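Local coordinates for ribosomal RNA processing protein 6 (PDB 4NLC) that probably degrades and trims single-stranded RNA from its 3' end, as a nuclear exosome-associated exoribonuclease used in ribosomal RNA processing, at residues Ala309-Ser312 with Pro313-Met317; Arg209-Ala213 with Glu214-Tyr218; Lys196-Lys199 with Lys200-Thr203. The protein carries 1 engineered substitution. One frame throughout, in Å; residues are numbered along the deposited sequence.

Contact 1 of 3, residues Ala309-Ser312 with Pro313-Met317; sequences ADDS and PSAVM
The N-cap of the short helix 313-316 is Ser312, which turns both its side chain and its carbonyl on the backbone N-H of Ala315. Chi1 of 70° sets OG between the backbone N and the carbonyl carbon, turned forward to the first turn of the helix; Ala315 N then donates to Ser312 OG over 3.3 Å at 142°. The same N-H also points to Ser312 O, with N to O at 2.9 Å. That donor stands 55° out of the carbonyl plane and so is not on a lone pair, and Val316 N adds a weak bond to the same oxygen. Ser312 OG is further hydrogen-bonded to Phe102 O, so the cap also fastens the helix start to a loop of the exonuclease part. Within the HRDC domain, a short link joins two consecutive helices: helix 289-309 closes in a Schellman motif, with Asp310 at positive phi as its C-prime residue, and two residues later Ser312 caps the next helix. Asp311 lies alongside the new helix, its CG 3.9 Å from Ala315 CB. A water donates to Asp311 OD2 at 2.7 Å and, weakly, to Ala315 O, bridging the carboxylate to the backbone. Asp311 OD1 makes a salt bridge with Arg4, while Val316 packs on Trp301 and Arg302 of the preceding helix.

Contact 2 of 3, residues Arg209-Ala213 with Glu214-Tyr218; sequences RPIPA and EMVSY
Chi1 of -60° places Ile211 CG2 anti to the backbone N, and with chi1 of -78° Met215 CG lies beside its own N; the two side chains cross at about a right angle. Ile211 CG2 meets Met215 CB at 3.4 Å, tighter than usual carbon contact. The same methyl approaches Val216 CG2 at 3.9 Å. Met215 also runs side by side with the Pro212 ring, pointing the same way, and its SD stands 3.7 Å from Pro212 CD. These apolar contacts lie at the start of helix 213-224, where Pro212 occupies the N-cap position. The proline has no side-chain acceptor for a capping bond, and its carbonyl opens the helical bonding: Val216 N donates to Pro212 O over 3.0 Å, in the carbonyl plane, and Met215 N adds a weak bond to that oxygen. One residue on, Ser217 N donates to Ala213 O over 2.9 Å at 162°, the i to i+4 pattern of the helix. The contact lies in the 3'-5' exonuclease domain, against its mixed sheet: Ile211 rests on Phe73 and Leu111, and Val216 on Leu71. On the approach to the helix, the Ile211 CD1 methyl sits 3.5 Å above the plane of the Arg209 guanidinium, toward its rim, and Arg209 NE forms a salt bridge with Asp124.

Contact 3 of 3, residues Lys196-Lys199 with Lys200-Thr203; sequences KLNK and KYQT
Asn198 lies alongside Lys200, the two side chains pointing the same way, and its amide oxygen meets the first side-chain carbon of the lysine: OD1 is 3.5 Å from Lys200 CB. The other end of the amide reaches the aromatic ring three residues after the asparagine, with Asn198 ND2 4.1 Å from Tyr201 CE2, at the ring edge and near its plane. Amide and ring planes are 71° apart, so the nitrogen comes to the rim without stacking on a face. Lys200 CB instead stands 4.1 Å above one face of Tyr201, offset toward the rim. The Asn198 side chain arrives here because chi1 of -153° swings CG roughly opposite the backbone N.

The backbone makes a type I beta turn from Lys199 to Gln202. Its closing bond runs from Gln202 N to Lys199 O; at 3.3 Å it is weak, although the N-H points almost straight at the oxygen. The turn lies in the long loop between helices 185-193 and 213-224 of the exonuclease domain. Tyr201 packs on Glu214, Met215 and Tyr218 of the later helix, and Tyr201 O accepts a weak hydrogen bond from Trp206 NE1.

Lys199 and Lys200 extend from an exposed surface, which probably gives this corner a positive character. With a weak closing bond and contacts that are otherwise van der Waals, the turn has few polar ties of its own, and Tyr201 supplies packing against helix 213-224.

How the contacts relate
Following the chain from the N terminus, contact 3 comes first, then contact 2, then contact 1; they run in series, none enclosing or crossing another, and each closes just a local turn or helix start. Contacts 3 and 2 sit in the exonuclease domain, their centres about 12 Å apart, and they touch: Tyr218 OH lies 3.4 Å from Gln202 CA. The turn at 196-203 is thereby packed against the first turns of helix 213-224. Contact 1 belongs to the HRDC domain, about 26 Å between centres from each of the others and without touching either, yet it borders a loop of the exonuclease domain.

Contact 1 of 3, residues Ala309-Ser312 with Pro313-Met317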
loop_
_atom_site.group_PDB
_atom_site.type_symbol
_atom_site.label_atom_id
_atom_site.label_comp_id
_atom_site.label_asym_id
_atom_site.label_seq_id
_atom_site.Cartn_x
_atom_site.Cartn_y
_atom_site.Cartn_z
ATOM N N ALA A 309 6.527 9.123 -16.792
ATOM C CA ALA A 309 5.400 9.989 -16.450
ATOM C C ALA A 309 5.025 9.871 -14.976
ATOM O O ALA A 309 4.304 10.726 -14.454
ATOM C CB ALA A 309 4.202 9.652 -17.325
ATOM N N ASP A 310 5.564 8.850 -14.297
ATOM C CA ASP A 310 5.227 8.478 -12.922
ATOM C C ASP A 310 3.717 8.194 -12.836
ATOM O O ASP A 310 3.006 8.708 -11.972
ATOM C CB ASP A 310 5.724 9.462 -11.842
ATOM C CG ASP A 310 5.569 8.890 -10.430
ATOM O OD1 ASP A 310 5.555 7.638 -10.290
ATOM O OD2 ASP A 310 5.402 9.690 -9.477
ATOM N N ASP A 311 3.243 7.393 -13.799
ATOM C CA ASP A 311 1.864 6.948 -13.885
ATOM C C ASP A 311 1.848 5.422 -13.868
ATOM O O ASP A 311 2.852 4.804 -14.206
ATOM C CB ASP A 311 1.249 7.459 -15.199
ATOM C CG ASP A 311 0.390 8.693 -15.044
ATOM O OD1 ASP A 311 0.065 9.058 -13.882
ATOM O OD2 ASP A 311 0.022 9.284 -16.073
ATOM N N SER A 312 0.714 4.807 -13.532
ATOM C CA SER A 312 0.686 3.346 -13.619
ATOM C C SER A 312 0.634 2.980 -15.128
ATOM O O SER A 312 0.140 3.805 -15.910
ATOM C CB SER A 312 -0.529 2.773 -12.895
ATOM O OG SER A 312 -1.723 3.071 -13.592
ATOM N N PRO A 313 1.124 1.792 -15.571
ATOM C CA PRO A 313 0.984 1.426 -16.996
ATOM C C PRO A 313 -0.464 1.571 -17.528
ATOM O O PRO A 313 -0.637 1.999 -18.654
ATOM C CB PRO A 313 1.495 -0.026 -17.034
ATOM C CG PRO A 313 2.450 -0.102 -15.902
ATOM C CD PRO A 313 1.748 0.689 -14.813
ATOM N N SER A 314 -1.490 1.319 -16.691
ATOM C CA SER A 314 -2.906 1.487 -17.067
ATOM C C SER A 314 -3.280 2.953 -17.336
ATOM O O SER A 314 -4.128 3.212 -18.179
ATOM C CB SER A 314 -3.828 0.888 -16.010
ATOM O OG SER A 314 -3.673 -0.520 -15.976
ATOM N N ALA A 315 -2.632 3.908 -16.651
ATOM C CA ALA A 315 -2.905 5.323 -16.888
ATOM C C ALA A 315 -2.234 5.794 -18.208
ATOM O O ALA A 315 -2.651 6.798 -18.790
ATOM C CB ALA A 315 -2.453 6.167 -15.695
ATOM N N VAL A 316 -1.201 5.083 -18.674
ATOM C CA VAL A 316 -0.565 5.420 -19.949
ATOM C C VAL A 316 -1.495 4.954 -21.093
ATOM O O VAL A 316 -1.850 5.742 -21.985
ATOM C CB VAL A 316 0.862 4.804 -20.080
ATOM C CG1 VAL A 316 1.398 4.903 -21.515
ATOM C CG2 VAL A 316 1.832 5.459 -19.103
ATOM N N MET A 317 -1.903 3.676 -21.033
ATOM C CA MET A 317 -2.674 3.011 -22.075
ATOM C C MET A 317 -3.377 1.800 -21.456
ATOM O O MET A 317 -2.735 1.018 -20.757
ATOM C CB MET A 317 -1.616 2.514 -23.094
ATOM C CG MET A 317 -2.093 2.166 -24.453
ATOM S SD MET A 317 -0.803 1.221 -25.340
ATOM C CE MET A 317 0.488 2.428 -25.452
HETATM O O HOH W 1 -0.349 8.743 -18.652
#

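Contact 2 of 3, residues Arg209-Ala213 with Glu214-Tyr218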
loop_
_atom_site.group_PDB
_atom_site.type_symbol
_atom_site.label_atom_id
_atom_site.label_comp_id
_atom_site.label_asym_id
_atom_site.label_seq_id
_atom_site.Cartn_x
_atom_site.Cartn_y
_atom_site.Cartn_z
ATOM N N ARG A 209 -8.155 16.455 -1.541
ATOM C CA ARG A 209 -8.119 17.344 -0.391
ATOM C C ARG A 209 -9.029 18.536 -0.708
ATOM O O ARG A 209 -8.936 19.098 -1.798
ATOM C CB ARG A 209 -6.677 17.794 -0.036
ATOM C CG ARG A 209 -5.702 16.661 0.344
ATOM C CD ARG A 209 -6.090 15.952 1.652
ATOM N NE ARG A 209 -5.123 14.910 2.003
ATOM C CZ ARG A 209 -5.219 13.622 1.696
ATOM N NH1 ARG A 209 -6.265 13.167 1.021
ATOM N NH2 ARG A 209 -4.268 12.778 2.064
ATOM N N PRO A 210 -9.940 18.926 0.203
ATOM C CA PRO A 210 -10.190 18.336 1.529
ATOM C C PRO A 210 -10.806 16.952 1.429
ATOM O O PRO A 210 -11.383 16.594 0.397
ATOM C CB PRO A 210 -11.172 19.332 2.167
ATOM C CG PRO A 210 -11.899 19.943 0.997
ATOM C CD PRO A 210 -10.838 20.073 -0.056
ATOM N N ILE A 211 -10.672 16.163 2.494
ATOM C CA ILE A 211 -11.310 14.851 2.497
ATOM C C ILE A 211 -12.779 15.114 2.885
ATOM O O ILE A 211 -13.006 15.824 3.855
ATOM C CB ILE A 211 -10.579 13.831 3.407
ATOM C CG1 ILE A 211 -9.126 13.645 2.935
ATOM C CG2 ILE A 211 -11.305 12.471 3.420
ATOM C CD1 ILE A 211 -8.194 13.277 4.001
ATOM N N PRO A 212 -13.781 14.657 2.098
ATOM C CA PRO A 212 -15.179 14.910 2.484
ATOM C C PRO A 212 -15.555 14.081 3.709
ATOM O O PRO A 212 -14.991 13.004 3.918
ATOM C CB PRO A 212 -15.978 14.485 1.244
ATOM C CG PRO A 212 -14.978 14.064 0.204
ATOM C CD PRO A 212 -13.708 13.784 0.906
ATOM N N ALA A 213 -16.503 14.584 4.512
ATOM C CA ALA A 213 -16.995 13.963 5.747
ATOM C C ALA A 213 -17.222 12.425 5.679
ATOM O O ALA A 213 -16.806 11.705 6.588
ATOM C CB ALA A 213 -18.266 14.664 6.209
ATOM N N GLU A 214 -17.812 11.927 4.591
ATOM C CA GLU A 214 -18.099 10.492 4.407
ATOM C C GLU A 214 -16.811 9.671 4.363
ATOM O O GLU A 214 -16.768 8.534 4.866
ATOM C CB GLU A 214 -18.926 10.242 3.131
ATOM C CG GLU A 214 -20.303 10.892 3.109
ATOM C CD GLU A 214 -20.405 12.353 2.689
ATOM O OE1 GLU A 214 -21.556 12.809 2.499
ATOM O OE2 GLU A 214 -19.365 13.043 2.555
ATOM N N MET A 215 -15.766 10.246 3.736
ATOM C CA MET A 215 -14.444 9.614 3.634
ATOM C C MET A 215 -13.661 9.759 4.964
ATOM O O MET A 215 -12.917 8.846 5.345
ATOM C CB MET A 215 -13.676 10.167 2.438
ATOM C CG MET A 215 -14.135 9.566 1.135
ATOM S SD MET A 215 -13.427 10.311 -0.349
ATOM C CE MET A 215 -11.810 9.635 -0.369
ATOM N N VAL A 216 -13.900 10.857 5.717
ATOM C CA VAL A 216 -13.289 11.016 7.048
ATOM C C VAL A 216 -13.888 9.904 7.946
ATOM O O VAL A 216 -13.147 9.211 8.639
ATOM C CB VAL A 216 -13.505 12.425 7.652
ATOM C CG1 VAL A 216 -13.023 12.479 9.095
ATOM C CG2 VAL A 216 -12.816 13.509 6.815
ATOM N N SER A 217 -15.217 9.702 7.867
ATOM C CA SER A 217 -15.922 8.665 8.636
ATOM C C SER A 217 -15.454 7.250 8.242
ATOM O O SER A 217 -15.172 6.443 9.132
ATOM C CB SER A 217 -17.432 8.817 8.506
ATOM O OG SER A 217 -18.047 7.786 9.253
ATOM N N TYR A 218 -15.311 6.982 6.916
ATOM C CA TYR A 218 -14.780 5.714 6.404
ATOM C C TYR A 218 -13.390 5.415 6.971
ATOM O O TYR A 218 -13.133 4.284 7.399
ATOM C CB TYR A 218 -14.701 5.710 4.858
ATOM C CG TYR A 218 -14.164 4.405 4.295
ATOM C CD1 TYR A 218 -12.797 4.211 4.110
ATOM C CD2 TYR A 218 -15.021 3.354 3.980
ATOM C CE1 TYR A 218 -12.297 3.002 3.632
ATOM C CE2 TYR A 218 -14.535 2.157 3.463
ATOM C CZ TYR A 218 -13.173 1.982 3.295
ATOM O OH TYR A 218 -12.708 0.786 2.805
#

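Contact 3 of 3, residues Lys196-Lys199 with Lys200-Thr203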
loop_
_atom_site.group_PDB
_atom_site.type_symbol
_atom_site.label_atom_id
_atom_site.label_comp_id
_atom_site.label_asym_id
_atom_site.label_seq_id
_atom_site.Cartn_x
_atom_site.Cartn_y
_atom_site.Cartn_z
ATOM N N LYS A 196 -21.964 -2.596 10.424
ATOM C CA LYS A 196 -21.717 -2.812 9.003
ATOM C C LYS A 196 -20.884 -1.668 8.459
ATOM O O LYS A 196 -21.313 -0.515 8.497
ATOM C CB LYS A 196 -23.016 -3.009 8.204
ATOM C CG LYS A 196 -23.462 -4.456 8.201
ATOM C CD LYS A 196 -23.441 -5.082 6.808
ATOM C CE LYS A 196 -23.516 -6.587 6.901
ATOM N NZ LYS A 196 -23.518 -7.246 5.571
ATOM N N LEU A 197 -19.666 -1.982 8.008
ATOM C CA LEU A 197 -18.761 -0.996 7.438
ATOM C C LEU A 197 -19.241 -0.563 6.058
ATOM O O LEU A 197 -19.843 -1.363 5.339
ATOM C CB LEU A 197 -17.327 -1.530 7.371
ATOM C CG LEU A 197 -16.555 -1.689 8.695
ATOM C CD1 LEU A 197 -15.089 -2.003 8.424
ATOM C CD2 LEU A 197 -16.653 -0.445 9.566
ATOM N N ASN A 198 -19.011 0.712 5.704
ATOM C CA ASN A 198 -19.414 1.238 4.399
ATOM C C ASN A 198 -18.444 0.740 3.314
ATOM O O ASN A 198 -17.256 1.023 3.379
ATOM C CB ASN A 198 -19.508 2.774 4.425
ATOM C CG ASN A 198 -20.477 3.351 3.410
ATOM O OD1 ASN A 198 -20.766 2.755 2.356
ATOM N ND2 ASN A 198 -20.989 4.541 3.696
ATOM N N LYS A 199 -18.957 -0.041 2.353
ATOM C CA LYS A 199 -18.218 -0.656 1.240
ATOM C C LYS A 199 -17.688 0.389 0.229
ATOM O O LYS A 199 -16.540 0.301 -0.220
ATOM C CB LYS A 199 -19.158 -1.656 0.525
ATOM C CG LYS A 199 -18.492 -2.524 -0.548
ATOM C CD LYS A 199 -19.514 -3.072 -1.539
ATOM C CE LYS A 199 -18.854 -3.786 -2.695
ATOM N NZ LYS A 199 -19.835 -4.183 -3.743
ATOM N N LYS A 200 -18.561 1.349 -0.133
ATOM C CA LYS A 200 -18.421 2.426 -1.119
ATOM C C LYS A 200 -17.034 3.110 -1.274
ATOM O O LYS A 200 -16.715 3.527 -2.392
ATOM C CB LYS A 200 -19.462 3.514 -0.813
ATOM C CG LYS A 200 -20.007 4.209 -2.051
ATOM C CD LYS A 200 -20.721 5.511 -1.710
ATOM C CE LYS A 200 -21.266 6.180 -2.949
ATOM N NZ LYS A 200 -21.936 7.469 -2.631
ATOM N N TYR A 201 -16.237 3.270 -0.187
ATOM C CA TYR A 201 -15.006 4.067 -0.305
ATOM C C TYR A 201 -13.669 3.298 -0.387
ATOM O O TYR A 201 -12.629 3.943 -0.480
ATOM C CB TYR A 201 -14.955 5.115 0.817
ATOM C CG TYR A 201 -16.123 6.073 0.742
ATOM C CD1 TYR A 201 -16.186 7.048 -0.248
ATOM C CD2 TYR A 201 -17.207 5.949 1.605
ATOM C CE1 TYR A 201 -17.287 7.893 -0.365
ATOM C CE2 TYR A 201 -18.308 6.800 1.509
ATOM C CZ TYR A 201 -18.347 7.765 0.515
ATOM O OH TYR A 201 -19.424 8.606 0.408
ATOM N N GLN A 202 -13.684 1.961 -0.442
ATOM C CA GLN A 202 -12.448 1.177 -0.567
ATOM C C GLN A 202 -11.652 1.560 -1.833
ATOM O O GLN A 202 -10.414 1.638 -1.779
ATOM C CB GLN A 202 -12.756 -0.328 -0.570
ATOM C CG GLN A 202 -11.514 -1.201 -0.321
ATOM C CD GLN A 202 -11.764 -2.689 -0.468
ATOM O OE1 GLN A 202 -12.733 -3.138 -1.100
ATOM N NE2 GLN A 202 -10.865 -3.489 0.090
ATOM N N THR A 203 -12.379 1.842 -2.943
ATOM C CA THR A 203 -11.818 2.197 -4.256
ATOM C C THR A 203 -11.852 3.713 -4.575
ATOM O O THR A 203 -11.608 4.098 -5.720
ATOM C CB THR A 203 -12.497 1.369 -5.360
ATOM O OG1 THR A 203 -13.877 1.726 -5.437
ATOM C CG2 THR A 203 -12.342 -0.130 -5.147
#